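Local coordinates for protein lipolytic enzyme, G-D-S-L family (Bacteroides thetaiotaomicron, PDB 7BR2) that metabolises the drug diltiazem in a gut bacterium, as a serine esterase of the SGNH (GDSL) hydrolase family, at residues S28-G33 against M84-M89; I39-M44 against L350-L355; G57-D62 against D72-S77; R161-Q166 against F177-A182; F220-G225 against M297-T302. One frame throughout, in Å; residues are numbered along the deposited sequence.

Interaction 1: S28-G33 against M84-M89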
# COMPACT_ATOMS: atom_id res chain seq x y z
N SER A 28 8.08 -10.17 -6.12
CA SER A 28 8.99 -9.29 -5.39
C SER A 28 8.39 -7.92 -5.19
O SER A 28 8.72 -7.24 -4.21
CB SER A 28 10.34 -9.15 -6.08
OG SER A 28 10.19 -8.90 -7.47
N ILE A 29 7.54 -7.46 -6.10
CA ILE A 29 6.91 -6.16 -5.91
C ILE A 29 6.09 -6.16 -4.62
O ILE A 29 6.16 -5.22 -3.82
CB ILE A 29 6.06 -5.81 -7.14
CG1 ILE A 29 6.99 -5.67 -8.36
CG2 ILE A 29 5.25 -4.55 -6.89
CD1 ILE A 29 6.32 -5.86 -9.70
N THR A 30 5.37 -7.26 -4.37
CA THR A 30 4.65 -7.45 -3.11
C THR A 30 5.61 -7.75 -1.96
O THR A 30 5.52 -7.14 -0.89
CB THR A 30 3.66 -8.60 -3.28
OG1 THR A 30 2.74 -8.28 -4.32
CG2 THR A 30 2.93 -8.89 -1.97
N ASP A 31 6.52 -8.70 -2.17
CA ASP A 31 7.42 -9.16 -1.12
C ASP A 31 8.21 -8.01 -0.50
O ASP A 31 8.13 -7.77 0.71
CB ASP A 31 8.35 -10.23 -1.71
CG ASP A 31 9.29 -10.86 -0.68
OD1 ASP A 31 9.21 -10.52 0.52
OD2 ASP A 31 10.06 -11.75 -1.08
N GLY A 32 8.94 -7.27 -1.33
CA GLY A 32 9.77 -6.20 -0.83
C GLY A 32 9.13 -4.84 -0.83
O GLY A 32 9.80 -3.87 -0.44
N GLY A 33 7.87 -4.71 -1.24
CA GLY A 33 7.23 -3.41 -1.35
C GLY A 33 6.26 -3.09 -0.21
O GLY A 33 5.96 -3.91 0.64
N MET A 84 -6.06 -11.14 -2.44
CA MET A 84 -5.67 -10.46 -3.66
C MET A 84 -4.55 -11.24 -4.35
O MET A 84 -3.63 -11.72 -3.69
CB MET A 84 -5.23 -9.02 -3.35
CG MET A 84 -6.38 -8.02 -3.22
SD MET A 84 -7.58 -8.37 -1.90
CE MET A 84 -6.56 -8.27 -0.43
N VAL A 85 -4.65 -11.39 -5.67
CA VAL A 85 -3.75 -12.22 -6.45
C VAL A 85 -3.17 -11.39 -7.59
O VAL A 85 -3.91 -10.85 -8.41
CB VAL A 85 -4.46 -13.47 -7.00
CG1 VAL A 85 -3.51 -14.36 -7.79
CG2 VAL A 85 -5.14 -14.26 -5.87
N THR A 86 -1.84 -11.24 -7.60
CA THR A 86 -1.13 -10.49 -8.64
C THR A 86 0.13 -11.25 -9.05
O THR A 86 0.81 -11.84 -8.20
CB THR A 86 -0.76 -9.08 -8.18
OG1 THR A 86 -0.22 -8.35 -9.29
CG2 THR A 86 0.26 -9.11 -7.04
N PHE A 87 0.41 -11.26 -10.35
CA PHE A 87 1.56 -11.99 -10.88
C PHE A 87 1.77 -11.54 -12.32
O PHE A 87 0.97 -10.78 -12.88
CB PHE A 87 1.36 -13.51 -10.82
CG PHE A 87 0.29 -14.02 -11.74
CD1 PHE A 87 -1.05 -13.77 -11.46
CD2 PHE A 87 0.61 -14.73 -12.88
CE1 PHE A 87 -2.04 -14.23 -12.31
CE2 PHE A 87 -0.37 -15.19 -13.73
CZ PHE A 87 -1.70 -14.94 -13.44
N GLY A 88 2.86 -12.00 -12.92
CA GLY A 88 3.11 -11.75 -14.33
C GLY A 88 4.44 -11.07 -14.62
O GLY A 88 4.96 -11.22 -15.72
N MET A 89 4.96 -10.30 -13.67
CA MET A 89 6.22 -9.61 -13.94
C MET A 89 7.34 -10.61 -14.23
O MET A 89 8.15 -10.40 -15.14
CB MET A 89 6.59 -8.69 -12.78
CG MET A 89 7.90 -7.92 -13.02
SD MET A 89 7.89 -6.77 -14.43
CE MET A 89 6.84 -5.45 -13.84

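Interaction 2: I39-M44 against L350-L355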
# COMPACT_ATOMS: atom_id res chain seq x y z
N ILE A 39 -1.80 0.62 2.31
CA ILE A 39 -3.25 0.38 2.35
C ILE A 39 -3.72 0.15 3.78
O ILE A 39 -4.74 0.71 4.23
CB ILE A 39 -3.61 -0.81 1.44
CG1 ILE A 39 -3.39 -0.47 -0.04
CG2 ILE A 39 -5.06 -1.20 1.66
CD1 ILE A 39 -3.46 -1.71 -0.98
N TRP A 40 -3.00 -0.71 4.52
CA TRP A 40 -3.35 -0.91 5.93
C TRP A 40 -3.26 0.41 6.69
O TRP A 40 -4.12 0.70 7.53
CB TRP A 40 -2.44 -1.97 6.56
CG TRP A 40 -3.00 -2.61 7.81
CD1 TRP A 40 -4.16 -2.29 8.46
CD2 TRP A 40 -2.40 -3.67 8.58
NE1 TRP A 40 -4.32 -3.08 9.57
CE2 TRP A 40 -3.26 -3.94 9.67
CE3 TRP A 40 -1.22 -4.42 8.44
CZ2 TRP A 40 -2.98 -4.93 10.62
CZ3 TRP A 40 -0.94 -5.40 9.39
CH2 TRP A 40 -1.81 -5.64 10.47
N LEU A 41 -2.24 1.23 6.40
CA LEU A 41 -2.12 2.53 7.05
C LEU A 41 -3.37 3.39 6.81
O LEU A 41 -3.84 4.09 7.72
CB LEU A 41 -0.87 3.25 6.52
CG LEU A 41 -0.55 4.63 7.11
CD1 LEU A 41 -0.39 4.51 8.61
CD2 LEU A 41 0.74 5.19 6.47
N TYR A 42 -3.90 3.35 5.60
CA TYR A 42 -5.15 4.04 5.34
C TYR A 42 -6.26 3.53 6.27
O TYR A 42 -6.96 4.31 6.91
CB TYR A 42 -5.58 3.88 3.89
CG TYR A 42 -6.86 4.62 3.57
CD1 TYR A 42 -6.83 5.95 3.19
CD2 TYR A 42 -8.09 3.98 3.65
CE1 TYR A 42 -8.00 6.63 2.90
CE2 TYR A 42 -9.26 4.65 3.35
CZ TYR A 42 -9.21 5.97 2.98
OH TYR A 42 -10.37 6.65 2.69
N TYR A 43 -6.43 2.21 6.34
CA TYR A 43 -7.51 1.70 7.19
C TYR A 43 -7.26 1.99 8.67
O TYR A 43 -8.21 2.21 9.42
CB TYR A 43 -7.68 0.19 7.00
CG TYR A 43 -8.48 -0.19 5.79
CD1 TYR A 43 -7.90 -0.22 4.53
CD2 TYR A 43 -9.83 -0.50 5.90
CE1 TYR A 43 -8.65 -0.57 3.41
CE2 TYR A 43 -10.59 -0.83 4.80
CZ TYR A 43 -10.00 -0.87 3.56
OH TYR A 43 -10.76 -1.22 2.46
N MET A 44 -5.99 2.10 9.08
CA MET A 44 -5.69 2.33 10.49
C MET A 44 -6.01 3.76 10.88
O MET A 44 -6.40 4.02 12.03
CB MET A 44 -4.21 2.07 10.81
CG MET A 44 -3.67 0.65 10.58
SD MET A 44 -1.86 0.68 10.47
CE MET A 44 -1.46 -1.06 10.75
N LEU A 350 1.45 10.34 12.31
CA LEU A 350 2.84 9.97 12.03
C LEU A 350 3.34 8.91 13.01
O LEU A 350 4.09 8.00 12.62
CB LEU A 350 3.73 11.22 12.10
CG LEU A 350 3.74 12.24 10.95
CD1 LEU A 350 4.62 13.42 11.34
CD2 LEU A 350 4.22 11.65 9.61
N THR A 351 2.97 9.04 14.29
CA THR A 351 3.28 8.00 15.26
C THR A 351 2.80 6.64 14.77
O THR A 351 3.55 5.65 14.79
CB THR A 351 2.61 8.33 16.60
OG1 THR A 351 2.94 9.67 16.99
CG2 THR A 351 3.07 7.34 17.65
N ILE A 352 1.54 6.58 14.32
CA ILE A 352 0.99 5.34 13.78
C ILE A 352 1.78 4.87 12.56
O ILE A 352 2.03 3.67 12.38
CB ILE A 352 -0.50 5.53 13.45
CG1 ILE A 352 -1.28 5.66 14.76
CG2 ILE A 352 -1.02 4.36 12.62
CD1 ILE A 352 -2.50 6.48 14.63
N MET A 353 2.17 5.81 11.69
CA MET A 353 2.91 5.46 10.48
C MET A 353 4.23 4.79 10.80
O MET A 353 4.62 3.81 10.16
CB MET A 353 3.14 6.73 9.64
CG MET A 353 4.01 6.55 8.40
SD MET A 353 4.60 8.13 7.71
CE MET A 353 6.01 8.52 8.75
N HIS A 354 4.95 5.33 11.79
CA HIS A 354 6.23 4.75 12.19
C HIS A 354 6.05 3.37 12.80
O HIS A 354 6.82 2.44 12.50
CB HIS A 354 6.95 5.68 13.17
CG HIS A 354 7.43 6.96 12.56
ND1 HIS A 354 8.14 7.00 11.38
CD2 HIS A 354 7.33 8.24 12.98
CE1 HIS A 354 8.45 8.26 11.10
NE2 HIS A 354 7.96 9.03 12.05
N LEU A 355 5.06 3.22 13.69
CA LEU A 355 4.74 1.90 14.24
C LEU A 355 4.48 0.90 13.12
O LEU A 355 4.98 -0.25 13.16
CB LEU A 355 3.53 2.00 15.17
CG LEU A 355 3.80 2.75 16.49
CD1 LEU A 355 2.51 3.11 17.20
CD2 LEU A 355 4.70 1.92 17.41

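Interaction 3: G57-D62 against D72-S77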
# COMPACT_ATOMS: atom_id res chain seq x y z
N GLY A 57 1.96 -11.48 1.24
CA GLY A 57 2.17 -12.84 0.77
C GLY A 57 2.97 -12.84 -0.52
O GLY A 57 2.68 -13.57 -1.46
N GLY A 58 3.96 -11.95 -0.58
CA GLY A 58 4.86 -11.89 -1.71
C GLY A 58 6.13 -12.66 -1.40
O GLY A 58 6.56 -12.71 -0.26
N ILE A 59 6.68 -13.30 -2.43
CA ILE A 59 8.03 -13.87 -2.40
C ILE A 59 8.73 -13.47 -3.69
O ILE A 59 8.22 -13.71 -4.78
CB ILE A 59 7.99 -15.40 -2.25
CG1 ILE A 59 7.35 -15.80 -0.92
CG2 ILE A 59 9.39 -15.98 -2.37
CD1 ILE A 59 7.51 -17.25 -0.58
N GLY A 60 9.91 -12.85 -3.56
CA GLY A 60 10.63 -12.41 -4.75
C GLY A 60 10.95 -13.57 -5.68
O GLY A 60 11.37 -14.65 -5.25
N GLY A 61 10.80 -13.31 -6.98
CA GLY A 61 11.08 -14.29 -8.01
C GLY A 61 9.92 -15.17 -8.41
O GLY A 61 10.06 -15.93 -9.38
N ASP A 62 8.79 -15.13 -7.70
CA ASP A 62 7.71 -16.08 -7.96
C ASP A 62 7.04 -15.86 -9.31
O ASP A 62 6.84 -14.73 -9.76
CB ASP A 62 6.62 -15.99 -6.87
CG ASP A 62 6.94 -16.83 -5.63
OD1 ASP A 62 8.11 -17.25 -5.46
OD2 ASP A 62 6.01 -17.12 -4.85
N ASP A 72 -1.05 -23.72 0.02
CA ASP A 72 -1.46 -24.39 1.26
C ASP A 72 -0.67 -23.88 2.47
O ASP A 72 -1.25 -23.53 3.50
CB ASP A 72 -1.30 -25.91 1.16
CG ASP A 72 -2.40 -26.59 0.37
OD1 ASP A 72 -3.57 -26.20 0.49
OD2 ASP A 72 -2.09 -27.56 -0.36
N GLY A 73 0.67 -23.87 2.36
CA GLY A 73 1.54 -23.59 3.49
C GLY A 73 1.80 -22.12 3.77
O GLY A 73 2.31 -21.79 4.85
N ASP A 74 1.52 -21.24 2.83
CA ASP A 74 1.90 -19.85 2.99
C ASP A 74 0.74 -18.87 2.81
O ASP A 74 0.78 -17.79 3.40
CB ASP A 74 3.02 -19.51 1.99
CG ASP A 74 3.52 -18.10 2.14
OD1 ASP A 74 3.85 -17.73 3.29
OD2 ASP A 74 3.66 -17.39 1.11
N ILE A 75 -0.31 -19.24 2.09
CA ILE A 75 -1.41 -18.34 1.78
C ILE A 75 -2.69 -18.77 2.51
O ILE A 75 -3.23 -18.04 3.33
CB ILE A 75 -1.63 -18.24 0.26
CG1 ILE A 75 -0.37 -17.70 -0.41
CG2 ILE A 75 -2.80 -17.35 -0.05
CD1 ILE A 75 0.05 -16.33 0.07
N PHE A 76 -3.22 -19.95 2.17
CA PHE A 76 -4.41 -20.46 2.84
C PHE A 76 -4.15 -20.69 4.33
O PHE A 76 -5.09 -20.70 5.13
CB PHE A 76 -4.87 -21.77 2.18
CG PHE A 76 -5.26 -21.60 0.73
CD1 PHE A 76 -5.52 -20.34 0.20
CD2 PHE A 76 -5.34 -22.71 -0.11
CE1 PHE A 76 -5.87 -20.19 -1.13
CE2 PHE A 76 -5.69 -22.56 -1.44
CZ PHE A 76 -5.96 -21.30 -1.95
N SER A 77 -2.89 -20.93 4.70
CA SER A 77 -2.52 -21.10 6.09
C SER A 77 -2.81 -19.86 6.90
O SER A 77 -2.93 -19.95 8.12
CB SER A 77 -1.03 -21.44 6.19
OG SER A 77 -0.24 -20.42 5.59

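Interaction 4: R161-Q166 against F177-A182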
# COMPACT_ATOMS: atom_id res chain seq x y z
N ARG A 161 -1.54 -9.17 -21.43
CA ARG A 161 -2.29 -10.36 -21.83
C ARG A 161 -2.63 -11.23 -20.61
O ARG A 161 -3.75 -11.73 -20.48
CB ARG A 161 -1.50 -11.18 -22.84
CG ARG A 161 -1.52 -10.64 -24.25
CD ARG A 161 -0.80 -11.59 -25.18
NE ARG A 161 -1.65 -12.72 -25.57
CZ ARG A 161 -1.19 -13.81 -26.18
NH1 ARG A 161 0.11 -13.92 -26.46
NH2 ARG A 161 -2.02 -14.79 -26.52
N ILE A 162 -1.64 -11.43 -19.74
CA ILE A 162 -1.91 -12.19 -18.51
C ILE A 162 -2.99 -11.49 -17.68
O ILE A 162 -3.92 -12.14 -17.16
CB ILE A 162 -0.60 -12.39 -17.71
CG1 ILE A 162 0.42 -13.18 -18.53
CG2 ILE A 162 -0.89 -13.12 -16.40
CD1 ILE A 162 1.79 -13.26 -17.92
N ILE A 163 -2.93 -10.17 -17.59
CA ILE A 163 -3.92 -9.44 -16.81
C ILE A 163 -5.31 -9.57 -17.43
O ILE A 163 -6.30 -9.67 -16.71
CB ILE A 163 -3.49 -7.97 -16.67
CG1 ILE A 163 -2.19 -7.91 -15.86
CG2 ILE A 163 -4.59 -7.17 -16.00
CD1 ILE A 163 -1.62 -6.54 -15.67
N GLU A 164 -5.40 -9.60 -18.76
CA GLU A 164 -6.70 -9.82 -19.39
C GLU A 164 -7.23 -11.22 -19.11
O GLU A 164 -8.44 -11.41 -18.91
CB GLU A 164 -6.62 -9.57 -20.90
CG GLU A 164 -7.17 -8.21 -21.36
CD GLU A 164 -8.55 -7.88 -20.74
OE1 GLU A 164 -9.53 -8.59 -21.06
OE2 GLU A 164 -8.66 -6.90 -19.97
N TYR A 165 -6.34 -12.22 -19.10
CA TYR A 165 -6.80 -13.55 -18.69
C TYR A 165 -7.32 -13.53 -17.26
O TYR A 165 -8.35 -14.16 -16.95
CB TYR A 165 -5.68 -14.57 -18.84
CG TYR A 165 -6.21 -15.97 -18.78
CD1 TYR A 165 -6.48 -16.58 -17.56
CD2 TYR A 165 -6.47 -16.68 -19.94
CE1 TYR A 165 -6.99 -17.86 -17.49
CE2 TYR A 165 -6.97 -17.97 -19.88
CZ TYR A 165 -7.23 -18.56 -18.66
OH TYR A 165 -7.73 -19.83 -18.60
N GLN A 166 -6.65 -12.78 -16.37
CA GLN A 166 -7.16 -12.61 -15.01
C GLN A 166 -8.55 -11.98 -15.01
O GLN A 166 -9.46 -12.46 -14.32
CB GLN A 166 -6.20 -11.74 -14.20
CG GLN A 166 -5.02 -12.43 -13.63
CD GLN A 166 -4.20 -11.49 -12.79
OE1 GLN A 166 -3.45 -10.67 -13.32
NE2 GLN A 166 -4.34 -11.59 -11.47
N PHE A 177 -12.27 -7.51 -9.68
CA PHE A 177 -11.08 -7.26 -10.47
C PHE A 177 -10.70 -5.79 -10.36
O PHE A 177 -11.56 -4.91 -10.44
CB PHE A 177 -11.29 -7.63 -11.96
CG PHE A 177 -10.13 -7.26 -12.85
CD1 PHE A 177 -10.02 -5.98 -13.42
CD2 PHE A 177 -9.12 -8.18 -13.12
CE1 PHE A 177 -8.94 -5.64 -14.22
CE2 PHE A 177 -8.03 -7.84 -13.93
CZ PHE A 177 -7.94 -6.57 -14.48
N THR A 178 -9.40 -5.54 -10.23
CA THR A 178 -8.84 -4.20 -10.35
C THR A 178 -7.48 -4.32 -11.02
O THR A 178 -6.85 -5.38 -10.98
CB THR A 178 -8.73 -3.50 -9.00
OG1 THR A 178 -8.29 -2.15 -9.21
CG2 THR A 178 -7.73 -4.22 -8.11
N ASP A 179 -7.02 -3.24 -11.64
CA ASP A 179 -5.81 -3.28 -12.45
C ASP A 179 -4.90 -2.12 -12.07
O ASP A 179 -5.35 -0.98 -11.98
CB ASP A 179 -6.14 -3.23 -13.94
CG ASP A 179 -4.91 -3.31 -14.82
OD1 ASP A 179 -3.90 -3.94 -14.40
OD2 ASP A 179 -4.94 -2.74 -15.93
N TRP A 180 -3.63 -2.43 -11.82
CA TRP A 180 -2.62 -1.38 -11.66
C TRP A 180 -1.93 -1.03 -12.97
O TRP A 180 -1.35 0.05 -13.07
CB TRP A 180 -1.54 -1.80 -10.65
CG TRP A 180 -1.90 -1.77 -9.17
CD1 TRP A 180 -2.44 -0.72 -8.47
CD2 TRP A 180 -1.69 -2.82 -8.22
NE1 TRP A 180 -2.59 -1.07 -7.14
CE2 TRP A 180 -2.14 -2.35 -6.97
CE3 TRP A 180 -1.17 -4.12 -8.31
CZ2 TRP A 180 -2.08 -3.13 -5.81
CZ3 TRP A 180 -1.13 -4.90 -7.15
CH2 TRP A 180 -1.58 -4.40 -5.92
N ASN A 181 -1.98 -1.92 -13.95
CA ASN A 181 -1.11 -1.79 -15.12
C ASN A 181 -1.50 -0.58 -15.97
O ASN A 181 -0.68 0.31 -16.21
CB ASN A 181 -1.17 -3.09 -15.93
CG ASN A 181 0.04 -3.26 -16.82
OD1 ASN A 181 0.23 -2.52 -17.78
ND2 ASN A 181 0.87 -4.25 -16.50
N ALA A 182 -2.76 -0.53 -16.40
CA ALA A 182 -3.21 0.59 -17.24
C ALA A 182 -3.07 1.93 -16.54
O ALA A 182 -2.43 2.83 -17.12
CB ALA A 182 -4.66 0.35 -17.69

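Interaction 5: F220-G225 against M297-T302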
# COMPACT_ATOMS: atom_id res chain seq x y z
N PHE A 220 -5.61 1.17 -5.35
CA PHE A 220 -6.43 0.12 -4.75
C PHE A 220 -7.49 0.72 -3.84
O PHE A 220 -8.63 0.24 -3.81
CB PHE A 220 -5.54 -0.86 -3.98
CG PHE A 220 -6.25 -2.10 -3.53
CD1 PHE A 220 -6.26 -3.25 -4.31
CD2 PHE A 220 -6.91 -2.13 -2.31
CE1 PHE A 220 -6.94 -4.39 -3.89
CE2 PHE A 220 -7.57 -3.27 -1.88
CZ PHE A 220 -7.59 -4.40 -2.67
N LEU A 221 -7.15 1.79 -3.13
CA LEU A 221 -8.14 2.46 -2.30
C LEU A 221 -9.23 3.11 -3.16
O LEU A 221 -10.40 3.12 -2.77
CB LEU A 221 -7.46 3.51 -1.43
CG LEU A 221 -6.52 2.89 -0.39
CD1 LEU A 221 -5.68 3.97 0.26
CD2 LEU A 221 -7.33 2.10 0.63
N LYS A 222 -8.86 3.63 -4.33
CA LYS A 222 -9.87 4.18 -5.23
C LYS A 222 -10.77 3.08 -5.76
O LYS A 222 -11.99 3.25 -5.87
CB LYS A 222 -9.19 4.99 -6.35
CG LYS A 222 -10.13 5.48 -7.48
CD LYS A 222 -9.53 6.66 -8.27
CE LYS A 222 -9.01 6.16 -9.60
NZ LYS A 222 -8.41 7.21 -10.45
N ALA A 223 -10.20 1.91 -6.06
CA ALA A 223 -11.01 0.76 -6.45
C ALA A 223 -11.92 0.29 -5.32
O ALA A 223 -12.91 -0.40 -5.58
CB ALA A 223 -10.11 -0.39 -6.91
N GLN A 224 -11.61 0.63 -4.08
CA GLN A 224 -12.51 0.32 -2.97
C GLN A 224 -13.48 1.46 -2.66
O GLN A 224 -14.18 1.41 -1.64
CB GLN A 224 -11.70 -0.05 -1.72
CG GLN A 224 -10.90 -1.35 -1.87
CD GLN A 224 -10.35 -1.86 -0.53
OE1 GLN A 224 -9.68 -1.13 0.19
NE2 GLN A 224 -10.60 -3.13 -0.22
N GLY A 225 -13.53 2.48 -3.51
CA GLY A 225 -14.55 3.50 -3.38
C GLY A 225 -14.25 4.61 -2.40
O GLY A 225 -15.18 5.24 -1.89
N MET A 297 -3.80 14.09 -2.33
CA MET A 297 -4.27 15.03 -1.31
C MET A 297 -5.72 15.42 -1.54
O MET A 297 -6.52 15.45 -0.60
CB MET A 297 -3.37 16.26 -1.31
CG MET A 297 -1.96 15.94 -0.89
SD MET A 297 -1.90 15.07 0.68
CE MET A 297 -2.21 16.44 1.80
N GLU A 298 -6.08 15.71 -2.79
CA GLU A 298 -7.44 16.16 -3.09
C GLU A 298 -8.46 15.03 -2.95
O GLU A 298 -9.58 15.25 -2.46
CB GLU A 298 -7.49 16.76 -4.50
CG GLU A 298 -6.55 17.94 -4.71
CD GLU A 298 -5.18 17.51 -5.19
OE1 GLU A 298 -4.68 16.46 -4.72
OE2 GLU A 298 -4.59 18.23 -6.03
N GLU A 299 -8.11 13.82 -3.38
CA GLU A 299 -9.12 12.76 -3.40
C GLU A 299 -9.19 11.97 -2.10
O GLU A 299 -10.27 11.46 -1.76
CB GLU A 299 -8.86 11.80 -4.57
CG GLU A 299 -9.08 12.45 -5.92
CD GLU A 299 -8.91 11.51 -7.09
OE1 GLU A 299 -8.92 10.28 -6.89
OE2 GLU A 299 -8.73 12.01 -8.22
N MET A 300 -8.09 11.87 -1.35
CA MET A 300 -8.04 10.97 -0.20
C MET A 300 -7.40 11.55 1.05
O MET A 300 -7.42 10.87 2.08
CB MET A 300 -7.31 9.68 -0.55
CG MET A 300 -8.06 8.80 -1.50
SD MET A 300 -7.20 7.24 -1.81
CE MET A 300 -8.23 6.61 -3.14
N ASN A 301 -6.83 12.74 1.01
CA ASN A 301 -6.21 13.30 2.20
C ASN A 301 -6.61 14.76 2.37
O ASN A 301 -5.77 15.64 2.51
CB ASN A 301 -4.70 13.15 2.18
CG ASN A 301 -4.12 13.04 3.57
OD1 ASN A 301 -4.86 12.86 4.54
ND2 ASN A 301 -2.81 13.20 3.69
N THR A 302 -7.92 15.02 2.39
CA THR A 302 -8.46 16.36 2.59
C THR A 302 -9.18 16.45 3.94
O THR A 302 -10.27 15.88 4.12
CB THR A 302 -9.40 16.74 1.45
OG1 THR A 302 -8.64 16.86 0.24
CG2 THR A 302 -10.09 18.06 1.73

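Interaction 1: S28-G33 against M84-M89
I29 and M89 supply the apolar half of this small buried contact, which covers 111 Å² in all. The delta methyl I29 CD1 touches M89 at two points, M89 CB and M89 CE, both at 4.2 Å. The methionine manages this because it leaves the backbone with CG anti to N (chi1 -178°) and then bends at chi2 and chi3, so the terminal methyl curls back beside its own CB. The two side chains cross at about a right angle, and M216 of helix 210-223 also touches I29. The sequence around S28 fits the GDSL-type nucleophile block of an SGNH hydrolase: helix 28-32 begins at S28, whose OG is hydrogen-bonded to H207 NE2, consistent with a Ser-His-Asp triad completed by D204. Segment 84-89 carries the last residues of central strand 82-85 of the parallel sheet and the loop after it, so the contact seats the probable nucleophile's helix against the end of that strand. The second point of touch is between a hydroxyl and a methyl. T30 OG1 lies 3.8 Å from T86 CG2 as the two threonines slide past each other in opposite directions. The polar mate of T30 OG1 is Y35 OH, while T30 O pairs with H36 NE2.

Interaction 2: I39-M44 against L350-L355
L41 and M353 mark the nearest approach of the two backbones, their CA atoms 6.8 Å apart. Here the helical segments 39-44 and 350-355 run roughly antiparallel, at 142° between their N-to-C directions, and their axes come within 10.5 Å. The contact is wholly apolar and centres on L41. With CG anti to the backbone N (chi1 -178°), this leucine carries both methyls onto the other helix: L41 CD1 rests 3.9 Å from M353 CA and 4.1 Å from I352 CG2, and L41 CD2 meets M353 CG at 4.0 Å. M353 therefore touches through its backbone and the start of its side chain, whose end leads away. One turn on, M44 CB adds a more distant touch on I352 CG2 at 4.3 Å. The rest of M44 turns to its own helix, where CE sits over the centre of one face of the W40 ring, 3.4 Å above its plane. W40 NE1 in turn is hydrogen-bonded to Y435 OH, while I434 of helix 417-437 packs on M44. This is helix-helix packing at a broad antiparallel angle, joining helix 35-46 of the SGNH hydrolase region to the long helix 344-377 that follows much later in the chain.

Interaction 3: G57-D62 against D72-S77
I75 reaches G57 through two successive turns of its side chain: CG1 lies anti to the carbonyl carbon (chi1 -60°), and chi2 of -59° folds CD1 over. The methyl I75 CD1 ends 4.1 Å from both G57 O and G57 CA. A CB on residue 57 would fall 2.9 Å from I75 CD1, a clash that glycine avoids. D74 extends differently, with CG anti to its backbone N (chi1 -177°), and its OD2 comes 4.2 Å from I59 CD1, an aliphatic methyl beside a carboxylate oxygen. The segments bring the end of strand 53-58, at the edge of the parallel alpha/beta sheet, against the C-terminal part of helix 64-75, which follows it and has a wider pi-type turn there. Within 57-62, just past the strand, a type II turn from I59 to D62 reverses the chain, with G61 at positive phi and D62 N bonded to I59 O at 3.3 Å. R70, from the same helix, binds both sides: its NH1 pairs with D74 OD2 and G57 O, and its NE with D62 OD2. The two carboxylates, with D62 OD2 and D74 OD2 6.4 Å apart, would probably repel each other less with that guanidinium in common. R367 of helix 344-377 gives D74 OD2 a second salt bridge.

Interaction 4: R161-Q166 against F177-A182
I163 is the centre of this contact between the helix and the second strand of a beta-alpha-beta unit, strand 131-136, helix 155-173 and strand 176-179, in the SGNH alpha/beta fold. Helix segment 161-166 and strand 177-179 run nearly antiparallel, at 161°. The tight part gathers around the two methyl ends of the isoleucine. I163 CG2 meets the F177 ring at its edge, near the ring plane, 3.7 Å from F177 CZ. The same methyl lies 3.7 Å from D179 OD1, and I163 CD1 presses against N181, 3.5 Å from both its CB and its ND2. The amide's stronger polar partner is N156, whose ND2 pairs with N181 OD1. Packing is looser toward Q166, where CB stands 4.3 Å from F177 CE2, and on the partly exposed flank E164 turns to R167 in a salt bridge, its OE2 6.9 Å from D179 OD2. D179 also touches I163, and its carboxylate makes capping bonds to the turn leading into helix 181-194. Were D179 an alanine, the amides of N181 and A182 would probably lose their carboxylate acceptors and I163 CG2 part of its cover. Both bonds are fairly straight: N181 N reaches D179 OD1 at 2.8 Å with an angle of 160° at the hydrogen, and A182 N reaches D179 OD2 at 3.1 Å and 171°, each from above the carboxylate plane.

Interaction 5: F220-G225 against M297-T302
A Schellman motif closes helix 210-223 where L221 and K222 receive M300: G225, at positive phi, donates its N to K222 O at 2.9 Å, and F226 N pairs with L221 O. Against this helix end lies the short helix 296-300, which leads into strand 303-308 of a mixed sheet, so the contact joins helix 210-223, packed beside the parallel sheet, to the part of the chain that follows.

M300 carries most of the meeting. Its CG stands anti to the carbonyl carbon (chi1 -70°), and the chain beyond is fully extended, with chi2 and chi3 near 180°, so it spans the gap like a straight rod. The methyl at its end touches backbone as well as side chain: M300 CE is 3.3 Å from K222 N and 3.6 Å from L221 CB. Just behind, M300 SD lies 3.8 Å from L221 CB, the two side chains crossing at a slant. With an alanine here, the rod would be gone and a gap would probably open beside L221 CB and the K222 backbone.

The other contact is aliphatic to carboxylate, with K222 CD 3.9 Å from E299 OE1. Although the charges are opposite, K222 NZ stays 4.7 Å from that oxygen, too far to count as a salt bridge; E299 OE1 is hydrogen-bonded instead to Y218 OH.

The end of the second segment is pinned at M297 O, which accepts N301 N at 3.2 Å and T302 OG1 at 2.7 Å from opposite faces of its carbonyl plane.

How the interactions relate
Interactions 1, 3 and 4 share the parallel sheet of the SGNH fold. Interaction 1 holds S28, the probable nucleophile, and its centre is 10 Å from that of interaction 3. D31 OD2 joins the two in a probable hydrogen bond to G60 N at 2.7 Å, tying the nucleophile's helix to the glycine-rich turn. Interaction 4, centred 13 Å from interaction 1, meets it where F87 packs on I162 and Q166. Interaction 5 joins interaction 4 by T178 OG1 against A223 CB, 3.4 Å apart, and interaction 2 by a probable hydrogen bond between Y43 OH and Q224 OE1. Interactions 1 and 2 do not touch, their centres lying 21 Å apart.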